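Local coordinates for ornithine cyclodeaminase (Methanococcus maripaludis S2, PDB 3C2Q), which catalyses the conversion of L-ornithine to L-proline with release of ammonia, using NAD(+) as its cofactor, at residues M267-S281 / T289-D303. Sequence-based numbering, arbitrary orientation.
Sequences MRTTVMDKKMVIMLS and TGNLMPSYIKTVCVD
Arg268 meets Leu292 through a water that lies in the guanidinium plane at its edge, accepting from Arg268 NE (2.7 Å) and donating to Leu292 O; the same guanidinium reaches Asn47 O through NH2. Pro294 CG rests on one face of the Tyr296 ring, offset toward the rim, while the Tyr296 hydroxyl shares a second water with Met272 O. The carboxylate of Asp303 takes Ser281 OG nearly along the C-O axis of OD1 (3.2 Å), OG being swung away from the backbone N (chi1 -159°), and Asp303 OD2 accepts from Gln305 N. An alanine here would probably leave both the Ser281 hydroxyl and Gln305 N without this acceptor. Asp303 probably belongs to the NAD(+) site, as in related enzymes.

Between these ends the case illustrates parallel pairing: strands 276-280 and 298-303 run 10° apart, joined by nearly straight bonds such as Met279 N to Val300 O (2.7 Å). On one face Met276 lies alongside Lys298, and the bend of the Met276 chain at chi3 puts Met276 CE on Val300 CG2 (3.6 Å). On the other, Met279 slides past Met293, both selenomethionines, with Met279 CE against Met293 SE (3.7 Å), and Val277 meets Met293 CE tip to tip. Val271 CG1 packs on Thr289 CG2, bringing helix 260-271 against helix 283-292. The latter is the crossover of this beta-alpha-beta unit in the Rossmann fold, whose parallel sheet continues through strand 138-142 beside 276-280 and strand 321-324 beside 298-303.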
loop_
_atom_site.group_PDB
_atom_site.type_symbol
_atom_site.label_atom_id
_atom_site.label_comp_id
_atom_site.label_asym_id
_atom_site.label_seq_id
_atom_site.Cartn_x
_atom_site.Cartn_y
_atom_site.Cartn_z
HETATM N N MSE B 267 28.048 -1.156 10.585
HETATM C CA MSE B 267 26.939 -2.072 10.296
HETATM C C MSE B 267 27.394 -3.285 9.515
HETATM O O MSE B 267 26.971 -4.417 9.787
HETATM C CB MSE B 267 25.850 -1.324 9.508
HETATM C CG MSE B 267 25.114 -0.308 10.362
HETATM SE SE MSE B 267 23.950 0.856 9.244
HETATM C CE MSE B 267 22.705 -0.544 8.626
ATOM N N ARG B 268 28.265 -3.062 8.533
ATOM C CA ARG B 268 28.728 -4.176 7.709
ATOM C C ARG B 268 29.453 -5.234 8.531
ATOM O O ARG B 268 29.147 -6.415 8.439
ATOM C CB ARG B 268 29.619 -3.684 6.568
ATOM C CG ARG B 268 30.098 -4.818 5.669
ATOM C CD ARG B 268 30.882 -4.308 4.463
ATOM N NE ARG B 268 31.315 -5.403 3.581
ATOM C CZ ARG B 268 32.275 -5.274 2.660
ATOM N NH1 ARG B 268 32.914 -4.114 2.509
ATOM N NH2 ARG B 268 32.607 -6.305 1.906
ATOM N N THR B 269 30.400 -4.808 9.355
ATOM C CA THR B 269 31.178 -5.748 10.155
ATOM C C THR B 269 30.290 -6.413 11.205
ATOM O O THR B 269 30.484 -7.582 11.541
ATOM C CB THR B 269 32.389 -5.043 10.810
ATOM O OG1 THR B 269 31.917 -4.094 11.750
ATOM C CG2 THR B 269 33.199 -4.294 9.792
ATOM N N THR B 270 29.278 -5.686 11.679
ATOM C CA THR B 270 28.311 -6.233 12.648
ATOM C C THR B 270 27.443 -7.363 12.075
ATOM O O THR B 270 27.219 -8.353 12.745
ATOM C CB THR B 270 27.426 -5.114 13.268
ATOM O OG1 THR B 270 28.255 -4.088 13.832
ATOM C CG2 THR B 270 26.560 -5.645 14.377
ATOM N N VAL B 271 26.953 -7.228 10.838
ATOM C CA VAL B 271 26.042 -8.232 10.268
ATOM C C VAL B 271 26.710 -9.378 9.542
ATOM O O VAL B 271 26.142 -10.468 9.436
ATOM C CB VAL B 271 25.020 -7.609 9.266
ATOM C CG1 VAL B 271 24.239 -6.552 9.944
ATOM C CG2 VAL B 271 25.722 -7.026 8.021
HETATM N N MSE B 272 27.907 -9.138 9.005
HETATM C CA MSE B 272 28.423 -10.057 7.997
HETATM C C MSE B 272 28.759 -11.452 8.549
HETATM O O MSE B 272 28.910 -12.396 7.773
HETATM C CB MSE B 272 29.595 -9.437 7.228
HETATM C CG MSE B 272 30.861 -9.391 8.018
HETATM SE SE MSE B 272 32.249 -8.282 7.177
HETATM C CE MSE B 272 33.583 -8.763 8.527
ATOM N N ASP B 273 28.839 -11.588 9.873
ATOM C CA ASP B 273 29.093 -12.896 10.487
ATOM C C ASP B 273 27.856 -13.556 11.141
ATOM O O ASP B 273 27.961 -14.610 11.784
ATOM C CB ASP B 273 30.243 -12.781 11.494
ATOM C CG ASP B 273 29.920 -11.847 12.667
ATOM O OD1 ASP B 273 28.929 -11.068 12.611
ATOM O OD2 ASP B 273 30.677 -11.882 13.669
ATOM N N LYS B 274 26.687 -12.930 10.991
ATOM C CA LYS B 274 25.463 -13.452 11.601
ATOM C C LYS B 274 24.902 -14.638 10.802
ATOM O O LYS B 274 25.142 -14.768 9.594
ATOM C CB LYS B 274 24.411 -12.318 11.693
ATOM C CG LYS B 274 24.873 -11.135 12.537
ATOM C CD LYS B 274 25.005 -11.563 14.024
ATOM C CE LYS B 274 25.571 -10.430 14.902
ATOM N NZ LYS B 274 27.053 -10.341 14.769
ATOM N N LYS B 275 24.143 -15.496 11.464
ATOM C CA LYS B 275 23.409 -16.569 10.769
ATOM C C LYS B 275 22.034 -16.118 10.225
ATOM O O LYS B 275 21.521 -16.698 9.277
ATOM C CB LYS B 275 23.196 -17.759 11.702
ATOM C CG LYS B 275 24.490 -18.508 12.047
ATOM C CD LYS B 275 24.987 -19.319 10.876
ATOM C CE LYS B 275 24.527 -20.775 11.008
ATOM N NZ LYS B 275 25.557 -21.650 11.702
HETATM N N MSE B 276 21.457 -15.097 10.843
HETATM C CA MSE B 276 20.126 -14.600 10.454
HETATM C C MSE B 276 19.999 -13.115 10.745
HETATM O O MSE B 276 20.508 -12.622 11.759
HETATM C CB MSE B 276 19.023 -15.355 11.200
HETATM C CG MSE B 276 17.574 -14.889 10.880
HETATM SE SE MSE B 276 16.315 -16.042 11.912
HETATM C CE MSE B 276 14.961 -16.438 10.579
ATOM N N VAL B 277 19.298 -12.404 9.862
ATOM C CA VAL B 277 19.020 -10.992 10.090
ATOM C C VAL B 277 17.514 -10.813 9.947
ATOM O O VAL B 277 16.937 -11.260 8.959
ATOM C CB VAL B 277 19.733 -10.084 9.101
ATOM C CG1 VAL B 277 19.259 -8.601 9.321
ATOM C CG2 VAL B 277 21.272 -10.205 9.268
ATOM N N ILE B 278 16.876 -10.266 10.972
ATOM C CA ILE B 278 15.441 -10.008 10.927
ATOM C C ILE B 278 15.226 -8.495 10.882
ATOM O O ILE B 278 15.670 -7.772 11.779
ATOM C CB ILE B 278 14.687 -10.582 12.138
ATOM C CG1 ILE B 278 14.913 -12.090 12.239
ATOM C CG2 ILE B 278 13.168 -10.265 11.991
ATOM C CD1 ILE B 278 14.297 -12.769 13.458
HETATM N N MSE B 279 14.565 -8.025 9.829
HETATM C CA MSE B 279 14.381 -6.594 9.605
HETATM C C MSE B 279 12.946 -6.274 9.961
HETATM O O MSE B 279 12.043 -6.943 9.445
HETATM C CB MSE B 279 14.607 -6.258 8.130
HETATM C CG MSE B 279 16.023 -6.565 7.671
HETATM SE SE MSE B 279 15.985 -6.882 5.727
HETATM C CE MSE B 279 17.967 -7.011 5.572
ATOM N N LEU B 280 12.733 -5.285 10.848
ATOM C CA LEU B 280 11.397 -5.025 11.412
ATOM C C LEU B 280 10.957 -3.581 11.145
ATOM O O LEU B 280 11.458 -2.648 11.778
ATOM C CB LEU B 280 11.385 -5.271 12.933
ATOM C CG LEU B 280 11.807 -6.658 13.454
ATOM C CD1 LEU B 280 12.069 -6.690 14.970
ATOM C CD2 LEU B 280 10.683 -7.620 13.068
ATOM N N SER B 281 10.038 -3.404 10.193
ATOM C CA SER B 281 9.417 -2.095 9.960
ATOM C C SER B 281 10.399 -0.927 9.743
ATOM O O SER B 281 10.338 0.105 10.442
ATOM C CB SER B 281 8.482 -1.764 11.142
ATOM O OG SER B 281 7.548 -0.806 10.715
ATOM N N THR B 289 20.968 -2.444 5.195
ATOM C CA THR B 289 21.579 -3.682 5.709
ATOM C C THR B 289 21.658 -4.757 4.630
ATOM O O THR B 289 22.678 -5.430 4.481
ATOM C CB THR B 289 20.848 -4.195 6.984
ATOM O OG1 THR B 289 20.841 -3.127 7.934
ATOM C CG2 THR B 289 21.587 -5.365 7.590
ATOM N N GLY B 290 20.590 -4.928 3.860
ATOM C CA GLY B 290 20.631 -5.897 2.794
ATOM C C GLY B 290 21.775 -5.618 1.816
ATOM O O GLY B 290 22.433 -6.553 1.319
ATOM N N ASN B 291 22.006 -4.336 1.535
ATOM C CA ASN B 291 23.103 -3.918 0.633
ATOM C C ASN B 291 24.487 -4.374 1.136
ATOM O O ASN B 291 25.425 -4.525 0.342
ATOM C CB ASN B 291 23.118 -2.408 0.503
ATOM C CG ASN B 291 22.005 -1.854 -0.411
ATOM O OD1 ASN B 291 21.230 -2.599 -1.098
ATOM N ND2 ASN B 291 21.925 -0.512 -0.435
ATOM N N LEU B 292 24.595 -4.616 2.446
ATOM C CA LEU B 292 25.849 -4.985 3.103
ATOM C C LEU B 292 26.003 -6.472 3.332
ATOM O O LEU B 292 27.060 -6.919 3.785
ATOM C CB LEU B 292 25.945 -4.305 4.477
ATOM C CG LEU B 292 25.869 -2.794 4.446
ATOM C CD1 LEU B 292 25.843 -2.240 5.868
ATOM C CD2 LEU B 292 27.056 -2.226 3.614
HETATM N N MSE B 293 24.964 -7.238 3.024
HETATM C CA MSE B 293 24.907 -8.657 3.402
HETATM C C MSE B 293 25.154 -9.628 2.268
HETATM O O MSE B 293 24.640 -9.439 1.174
HETATM C CB MSE B 293 23.500 -8.968 3.943
HETATM C CG MSE B 293 23.247 -8.435 5.343
HETATM SE SE MSE B 293 21.292 -8.724 5.689
HETATM C CE MSE B 293 21.281 -10.662 5.534
ATOM N N PRO B 294 25.883 -10.721 2.538
ATOM C CA PRO B 294 25.950 -11.796 1.554
ATOM C C PRO B 294 24.637 -12.597 1.525
ATOM O O PRO B 294 23.887 -12.591 2.515
ATOM C CB PRO B 294 27.102 -12.672 2.077
ATOM C CG PRO B 294 27.127 -12.462 3.499
ATOM C CD PRO B 294 26.695 -11.023 3.732
ATOM N N SER B 295 24.372 -13.263 0.411
ATOM C CA SER B 295 23.105 -13.978 0.209
ATOM C C SER B 295 22.902 -15.217 1.091
ATOM O O SER B 295 21.763 -15.711 1.208
ATOM C CB SER B 295 22.977 -14.397 -1.256
ATOM O OG SER B 295 24.070 -15.247 -1.608
ATOM N N TYR B 296 23.981 -15.728 1.704
ATOM C CA TYR B 296 23.836 -16.942 2.510
ATOM C C TYR B 296 23.271 -16.710 3.922
ATOM O O TYR B 296 22.951 -17.659 4.612
ATOM C CB TYR B 296 25.147 -17.768 2.572
ATOM C CG TYR B 296 26.371 -17.005 3.003
ATOM C CD1 TYR B 296 26.532 -16.573 4.333
ATOM C CD2 TYR B 296 27.385 -16.726 2.087
ATOM C CE1 TYR B 296 27.659 -15.877 4.722
ATOM C CE2 TYR B 296 28.525 -16.028 2.477
ATOM C CZ TYR B 296 28.660 -15.618 3.780
ATOM O OH TYR B 296 29.796 -14.929 4.161
ATOM N N ILE B 297 23.150 -15.460 4.354
ATOM C CA ILE B 297 22.589 -15.184 5.678
ATOM C C ILE B 297 21.060 -15.207 5.533
ATOM O O ILE B 297 20.506 -14.557 4.647
ATOM C CB ILE B 297 23.064 -13.834 6.234
ATOM C CG1 ILE B 297 24.603 -13.764 6.243
ATOM C CG2 ILE B 297 22.466 -13.553 7.656
ATOM C CD1 ILE B 297 25.136 -12.446 6.786
ATOM N N LYS B 298 20.397 -15.989 6.372
ATOM C CA LYS B 298 18.933 -16.031 6.362
ATOM C C LYS B 298 18.381 -14.594 6.637
ATOM O O LYS B 298 18.735 -13.933 7.606
ATOM C CB LYS B 298 18.458 -17.078 7.388
ATOM C CG LYS B 298 16.955 -17.169 7.602
ATOM C CD LYS B 298 16.322 -18.301 6.741
ATOM C CE LYS B 298 14.901 -17.954 6.352
ATOM N NZ LYS B 298 13.970 -19.080 6.706
ATOM N N THR B 299 17.526 -14.113 5.750
ATOM C CA THR B 299 17.094 -12.721 5.785
ATOM C C THR B 299 15.569 -12.723 5.830
ATOM O O THR B 299 14.934 -13.319 4.966
ATOM C CB THR B 299 17.551 -12.035 4.503
ATOM O OG1 THR B 299 18.969 -12.201 4.395
ATOM C CG2 THR B 299 17.231 -10.549 4.521
ATOM N N VAL B 300 15.001 -12.078 6.841
ATOM C CA VAL B 300 13.532 -12.001 7.002
ATOM C C VAL B 300 13.153 -10.524 7.091
ATOM O O VAL B 300 13.710 -9.777 7.904
ATOM C CB VAL B 300 13.041 -12.742 8.279
ATOM C CG1 VAL B 300 11.482 -12.629 8.425
ATOM C CG2 VAL B 300 13.434 -14.205 8.228
ATOM N N CYS B 301 12.256 -10.091 6.217
ATOM C CA CYS B 301 11.866 -8.686 6.205
ATOM C C CYS B 301 10.371 -8.582 6.510
ATOM O O CYS B 301 9.518 -9.074 5.751
ATOM C CB CYS B 301 12.175 -8.048 4.846
ATOM S SG CYS B 301 11.730 -6.270 4.776
ATOM N N VAL B 302 10.090 -7.988 7.650
ATOM C CA VAL B 302 8.736 -7.850 8.199
ATOM C C VAL B 302 8.294 -6.398 8.075
ATOM O O VAL B 302 8.949 -5.486 8.625
ATOM C CB VAL B 302 8.696 -8.216 9.697
ATOM C CG1 VAL B 302 7.215 -8.284 10.152
ATOM C CG2 VAL B 302 9.346 -9.620 9.959
ATOM N N ASP B 303 7.199 -6.153 7.346
ATOM C CA ASP B 303 6.669 -4.794 7.328
ATOM C C ASP B 303 5.196 -4.855 7.002
ATOM O O ASP B 303 4.750 -5.822 6.382
ATOM C CB ASP B 303 7.380 -3.854 6.319
ATOM C CG ASP B 303 6.993 -2.336 6.584
ATOM O OD1 ASP B 303 6.794 -1.912 7.757
ATOM O OD2 ASP B 303 6.684 -1.613 5.666
HETATM O O HOH W 1 29.773 -7.602 3.851
HETATM O O HOH W 2 30.235 -12.651 5.311
#